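Local coordinates for DNR protein (Pseudomonas aeruginosa, PDB 2Z69) that senses nitric oxide as a transcriptional regulator of dissimilative nitrate respiration, probably binding DNA, and is represented here by its sensor domain, at residues 36-41 with 111-116; 55-60 with 85-90. All coordinates share one frame; numbering follows the deposited sequence.

Contact 1 (36-41 with 111-116)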
loop_
_atom_site.group_PDB
_atom_site.type_symbol
_atom_site.label_atom_id
_atom_site.label_comp_id
_atom_site.label_asym_id
_atom_site.label_seq_id
_atom_site.Cartn_x
_atom_site.Cartn_y
_atom_site.Cartn_z
ATOM N N ASP B 36 24.209 -3.283 7.630
ATOM C CA ASP B 36 25.539 -3.779 7.286
ATOM C C ASP B 36 26.135 -2.886 6.205
ATOM O O ASP B 36 25.451 -2.475 5.289
ATOM C CB ASP B 36 25.446 -5.189 6.695
ATOM C CG ASP B 36 24.848 -6.196 7.662
ATOM O OD1 ASP B 36 25.225 -6.164 8.858
ATOM O OD2 ASP B 36 24.026 -7.033 7.211
ATOM N N LEU B 37 27.425 -2.622 6.294
ATOM C CA LEU B 37 28.145 -2.003 5.201
ATOM C C LEU B 37 28.591 -3.071 4.191
ATOM O O LEU B 37 29.126 -4.142 4.579
ATOM C CB LEU B 37 29.369 -1.296 5.759
ATOM C CG LEU B 37 30.135 -0.489 4.732
ATOM C CD1 LEU B 37 29.300 0.677 4.284
ATOM C CD2 LEU B 37 31.461 -0.048 5.390
ATOM N N VAL B 38 28.364 -2.790 2.907
ATOM C CA VAL B 38 28.572 -3.801 1.876
ATOM C C VAL B 38 29.501 -3.213 0.850
ATOM O O VAL B 38 29.256 -2.116 0.332
ATOM C CB VAL B 38 27.231 -4.243 1.183
ATOM C CG1 VAL B 38 27.506 -5.254 0.046
ATOM C CG2 VAL B 38 26.251 -4.811 2.201
ATOM N N ASN B 39 30.561 -3.953 0.553
ATOM C CA ASN B 39 31.577 -3.487 -0.378
ATOM C C ASN B 39 31.643 -4.388 -1.604
ATOM O O ASN B 39 31.799 -5.612 -1.447
ATOM C CB ASN B 39 32.926 -3.517 0.313
ATOM C CG ASN B 39 32.989 -2.596 1.502
ATOM O OD1 ASN B 39 32.811 -1.396 1.371
ATOM N ND2 ASN B 39 33.344 -3.148 2.664
ATOM N N LEU B 40 31.622 -3.808 -2.815
ATOM C CA LEU B 40 31.555 -4.683 -4.012
ATOM C C LEU B 40 32.458 -4.279 -5.134
ATOM O O LEU B 40 32.555 -3.113 -5.429
ATOM C CB LEU B 40 30.120 -4.733 -4.568
ATOM C CG LEU B 40 28.981 -5.376 -3.757
ATOM C CD1 LEU B 40 27.674 -5.085 -4.474
ATOM C CD2 LEU B 40 29.158 -6.897 -3.487
ATOM N N ASP B 41 33.090 -5.260 -5.767
ATOM C CA ASP B 41 33.862 -5.023 -6.968
ATOM C C ASP B 41 32.911 -4.978 -8.154
ATOM O O ASP B 41 31.785 -5.432 -8.049
ATOM C CB ASP B 41 34.863 -6.150 -7.148
ATOM C CG ASP B 41 36.110 -5.943 -6.329
ATOM O OD1 ASP B 41 36.405 -4.773 -5.947
ATOM O OD2 ASP B 41 36.811 -6.951 -6.099
ATOM N N LEU B 111 27.559 0.008 -0.322
ATOM C CA LEU B 111 26.142 0.087 0.051
ATOM C C LEU B 111 25.917 -0.043 1.532
ATOM O O LEU B 111 26.801 -0.524 2.243
ATOM C CB LEU B 111 25.308 -0.993 -0.662
ATOM C CG LEU B 111 25.602 -1.145 -2.155
ATOM C CD1 LEU B 111 26.325 -2.489 -2.336
ATOM C CD2 LEU B 111 24.346 -1.159 -2.957
ATOM N N PHE B 112 24.729 0.398 1.974
ATOM C CA PHE B 112 24.146 0.040 3.252
ATOM C C PHE B 112 23.097 -1.004 2.965
ATOM O O PHE B 112 22.274 -0.796 2.085
ATOM C CB PHE B 112 23.443 1.249 3.860
ATOM C CG PHE B 112 24.369 2.247 4.482
ATOM C CD1 PHE B 112 24.186 3.604 4.250
ATOM C CD2 PHE B 112 25.407 1.833 5.320
ATOM C CE1 PHE B 112 25.019 4.562 4.836
ATOM C CE2 PHE B 112 26.253 2.779 5.927
ATOM C CZ PHE B 112 26.054 4.153 5.688
ATOM N N ARG B 113 23.125 -2.128 3.672
ATOM C CA ARG B 113 22.079 -3.151 3.565
ATOM C C ARG B 113 21.178 -3.005 4.769
ATOM O O ARG B 113 21.625 -3.235 5.899
ATOM C CB ARG B 113 22.680 -4.549 3.618
ATOM C CG ARG B 113 21.682 -5.650 3.959
ATOM C CD ARG B 113 22.193 -7.083 3.603
ATOM N NE ARG B 113 23.462 -7.334 4.251
ATOM C CZ ARG B 113 24.592 -7.690 3.653
ATOM N NH1 ARG B 113 24.663 -7.907 2.341
ATOM N NH2 ARG B 113 25.663 -7.860 4.402
ATOM N N PHE B 114 19.923 -2.629 4.554
ATOM C CA PHE B 114 18.981 -2.494 5.660
ATOM C C PHE B 114 18.067 -3.704 5.727
ATOM O O PHE B 114 17.560 -4.149 4.711
ATOM C CB PHE B 114 18.136 -1.261 5.455
ATOM C CG PHE B 114 18.908 0.011 5.447
ATOM C CD1 PHE B 114 19.210 0.649 4.260
ATOM C CD2 PHE B 114 19.316 0.590 6.621
ATOM C CE1 PHE B 114 19.892 1.841 4.252
ATOM C CE2 PHE B 114 20.010 1.781 6.607
ATOM C CZ PHE B 114 20.295 2.399 5.416
ATOM N N SER B 115 17.856 -4.241 6.920
ATOM C CA SER B 115 16.903 -5.315 7.145
ATOM C C SER B 115 15.465 -4.855 6.888
ATOM O O SER B 115 15.044 -3.784 7.373
ATOM C CB SER B 115 17.028 -5.771 8.606
ATOM O OG SER B 115 16.000 -6.656 8.959
ATOM N N ASN B 116 14.721 -5.663 6.129
ATOM C CA ASN B 116 13.288 -5.463 5.950
ATOM C C ASN B 116 12.641 -5.392 7.314
ATOM O O ASN B 116 11.934 -4.429 7.619
ATOM C CB ASN B 116 12.664 -6.570 5.071
ATOM C CG ASN B 116 13.069 -6.450 3.598
ATOM O OD1 ASN B 116 13.739 -5.513 3.215
ATOM N ND2 ASN B 116 12.659 -7.400 2.780
#
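R113 CG stands anti to its backbone N (chi1 161°) and D36 CG lies beside its own N, the first turns that carry the two charged groups over the same face of the sheet. The R113 chain bends at chi3, and its guanidinium turns its NE edge to the carboxylate. The salt bridge runs from R113 NE to D36 OD2 at 3.0 Å, nearly straight at 166°; OD2 accepts with its anti lone pair and lies in the guanidinium plane. R113 NH2 adds a weak second bond to the same oxygen, at 3.4 Å. Both bonds end on OD2 and the carboxylate and guanidinium planes stand 66° apart, so this is not a flat two-pronged bridge. V38 CG2 covers one guanidinium face, toward the rim, 3.5 Å from R113 NH1.

The backbones form an antiparallel ladder within a sheet of the cyclic nucleotide-binding fold: D36-R113 and V38-L111 are hydrogen-bonded pairs, and L37-F112 between them is non-hydrogen-bonded. Strand 36-40 is outermost in this sheet, while strand 109-115 also bonds to strand 55-59.

On the face with D36 and R113, L111 CD1 is met by V38 CG1 at 3.8 Å and by L40 CD1 at 3.6 Å. On the other face, L37 CD1 approaches F112 CE2 obliquely at 4.0 Å, and H10 meets the F112 ring edge-to-face. L37 CD1 also lies 3.4 Å from L111 O.

Contact 2 (55-60 with 85-90)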
loop_
_atom_site.group_PDB
_atom_site.type_symbol
_atom_site.label_atom_id
_atom_site.label_comp_id
_atom_site.label_asym_id
_atom_site.label_seq_id
_atom_site.Cartn_x
_atom_site.Cartn_y
_atom_site.Cartn_z
ATOM N N ALA B 55 16.379 -7.962 2.798
ATOM C CA ALA B 55 16.978 -6.640 2.959
ATOM C C ALA B 55 16.789 -5.776 1.727
ATOM O O ALA B 55 16.634 -6.303 0.633
ATOM C CB ALA B 55 18.447 -6.780 3.261
ATOM N N PHE B 56 16.759 -4.458 1.905
ATOM C CA PHE B 56 16.917 -3.542 0.777
ATOM C C PHE B 56 18.198 -2.721 0.984
ATOM O O PHE B 56 18.816 -2.817 2.048
ATOM C CB PHE B 56 15.699 -2.637 0.611
ATOM C CG PHE B 56 15.505 -1.671 1.724
ATOM C CD1 PHE B 56 14.983 -2.095 2.958
ATOM C CD2 PHE B 56 15.784 -0.315 1.542
ATOM C CE1 PHE B 56 14.782 -1.197 3.997
ATOM C CE2 PHE B 56 15.596 0.600 2.582
ATOM C CZ PHE B 56 15.079 0.166 3.803
ATOM N N TYR B 57 18.564 -1.931 -0.028
ATOM C CA TYR B 57 19.883 -1.333 -0.137
ATOM C C TYR B 57 19.821 0.178 -0.398
ATOM O O TYR B 57 18.958 0.665 -1.114
ATOM C CB TYR B 57 20.674 -2.015 -1.245
ATOM C CG TYR B 57 20.962 -3.445 -0.888
ATOM C CD1 TYR B 57 19.995 -4.443 -1.056
ATOM C CD2 TYR B 57 22.178 -3.784 -0.298
ATOM C CE1 TYR B 57 20.265 -5.775 -0.653
ATOM C CE2 TYR B 57 22.435 -5.071 0.115
ATOM C CZ TYR B 57 21.496 -6.061 -0.090
ATOM O OH TYR B 57 21.821 -7.351 0.329
ATOM N N TYR B 58 20.726 0.909 0.243
ATOM C CA TYR B 58 21.024 2.266 -0.176
ATOM C C TYR B 58 22.404 2.258 -0.835
ATOM O O TYR B 58 23.375 1.735 -0.263
ATOM C CB TYR B 58 21.010 3.179 1.026
ATOM C CG TYR B 58 21.371 4.605 0.731
ATOM C CD1 TYR B 58 22.682 5.035 0.907
ATOM C CD2 TYR B 58 20.421 5.507 0.274
ATOM C CE1 TYR B 58 23.059 6.325 0.657
ATOM C CE2 TYR B 58 20.784 6.854 0.024
ATOM C CZ TYR B 58 22.116 7.230 0.222
ATOM O OH TYR B 58 22.550 8.478 -0.018
ATOM N N LEU B 59 22.492 2.828 -2.032
ATOM C CA LEU B 59 23.759 2.855 -2.777
ATOM C C LEU B 59 24.549 4.120 -2.411
ATOM O O LEU B 59 24.230 5.236 -2.843
ATOM C CB LEU B 59 23.476 2.770 -4.306
ATOM C CG LEU B 59 24.611 2.595 -5.309
ATOM C CD1 LEU B 59 25.528 1.454 -4.943
ATOM C CD2 LEU B 59 24.036 2.419 -6.721
ATOM N N ILE B 60 25.588 3.945 -1.598
ATOM C CA ILE B 60 26.388 5.092 -1.163
ATOM C C ILE B 60 27.167 5.601 -2.379
ATOM O O ILE B 60 27.066 6.760 -2.734
ATOM C CB ILE B 60 27.341 4.748 0.007
ATOM C CG1 ILE B 60 26.556 4.209 1.220
ATOM C CG2 ILE B 60 28.220 5.956 0.377
ATOM C CD1 ILE B 60 27.357 3.140 1.986
ATOM N N ASN B 85 20.690 6.445 -4.112
ATOM C CA ASN B 85 19.350 5.928 -4.358
ATOM C C ASN B 85 19.216 4.577 -3.745
ATOM O O ASN B 85 20.220 3.967 -3.446
ATOM C CB ASN B 85 19.102 5.783 -5.838
ATOM C CG ASN B 85 18.784 7.077 -6.468
ATOM O OD1 ASN B 85 17.676 7.562 -6.347
ATOM N ND2 ASN B 85 19.758 7.667 -7.135
ATOM N N THR B 86 17.974 4.145 -3.523
ATOM C CA THR B 86 17.683 2.859 -2.871
ATOM C C THR B 86 17.196 1.920 -3.929
ATOM O O THR B 86 16.809 2.352 -4.988
ATOM C CB THR B 86 16.590 2.946 -1.759
ATOM O OG1 THR B 86 15.420 3.623 -2.272
ATOM C CG2 THR B 86 17.132 3.698 -0.527
ATOM N N PHE B 87 17.241 0.626 -3.631
ATOM C CA PHE B 87 16.653 -0.370 -4.483
ATOM C C PHE B 87 16.228 -1.583 -3.669
ATOM O O PHE B 87 16.716 -1.800 -2.561
ATOM C CB PHE B 87 17.596 -0.738 -5.667
ATOM C CG PHE B 87 18.946 -1.315 -5.258
ATOM C CD1 PHE B 87 20.059 -0.479 -5.075
ATOM C CD2 PHE B 87 19.116 -2.686 -5.171
ATOM C CE1 PHE B 87 21.301 -1.015 -4.773
ATOM C CE2 PHE B 87 20.338 -3.238 -4.870
ATOM C CZ PHE B 87 21.432 -2.419 -4.664
ATOM N N ALA B 88 15.289 -2.350 -4.217
ATOM C CA ALA B 88 14.758 -3.551 -3.561
ATOM C C ALA B 88 13.777 -3.309 -2.394
ATOM O O ALA B 88 13.341 -4.268 -1.753
ATOM C CB ALA B 88 15.930 -4.514 -3.136
ATOM N N GLU B 89 13.393 -2.058 -2.141
ATOM C CA GLU B 89 12.483 -1.762 -1.020
ATOM C C GLU B 89 11.068 -2.292 -1.290
ATOM O O GLU B 89 10.327 -2.605 -0.362
ATOM C CB GLU B 89 12.426 -0.264 -0.730
ATOM C CG GLU B 89 11.889 0.583 -1.881
ATOM C CD GLU B 89 12.995 1.193 -2.745
ATOM O OE1 GLU B 89 14.074 0.592 -2.854
ATOM O OE2 GLU B 89 12.781 2.274 -3.320
ATOM N N ALA B 90 10.725 -2.427 -2.568
ATOM C CA ALA B 90 9.455 -3.004 -2.966
ATOM C C ALA B 90 9.268 -4.433 -2.468
ATOM O O ALA B 90 8.149 -4.925 -2.446
ATOM C CB ALA B 90 9.280 -2.945 -4.489
#
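Y57 and F87 form the tightly packed part of this contact, an antiparallel hydrogen-bonded pair at one margin of a sheet in the cyclic nucleotide-binding fold. F87 N donates to Y57 O at 3.0 Å, and Y57 N returns a bond to F87 O. F87 CG lies between its backbone N and carbonyl carbon (chi1 61°), and from there the ring continues to Y57, whose CB sits over its face, 3.8 Å from the F87 centroid, a CH-pi contact. The two rings are near parallel, with planes at 14°, but their centroids are 5.4 Å apart and they barely overlap. V46, V64 and I66 also touch the F87 side chain, placing it between the two sheets of the barrel.

Between the two segments themselves Y58 and T86 share less: one methyl, T86 CG2, meets the edge of the Y58 ring in its plane, and H17 and L19 add cover to T86. At N85, partly exposed, the backbone does the joining: L59 N bonds N85 O at 2.9 Å, while N85 ND2 hydrogen-bonds N82 O. Past A88 the chain enters a 3-10 turn, where E89 and A90 also meet the second subunit. E89 CB lies obliquely to the F56 ring, 4.1 Å from F56 CD2.

Overall arrangement
Contacts 1 and 2 join the two outer pairs of one four-stranded antiparallel sheet, ordered 36-40, 109-115, 55-59, 86-87. Their centres lie 9 Å apart, and the central strands 109-115 and 55-59 connect them through probable hydrogen bonds from F114 N to F56 O (2.7 Å) and F112 N to Y58 O (2.9 Å). Along the chain, both segments of contact 2 fall between those of contact 1. Contact 1 is partly buried, its centre 11 Å from that of the chain; contact 2 is buried, only 3 Å from it. One edge strand, 36-40, is thus partly open to solvent, while the other, 86-87, lies near the centre of the sensor domain.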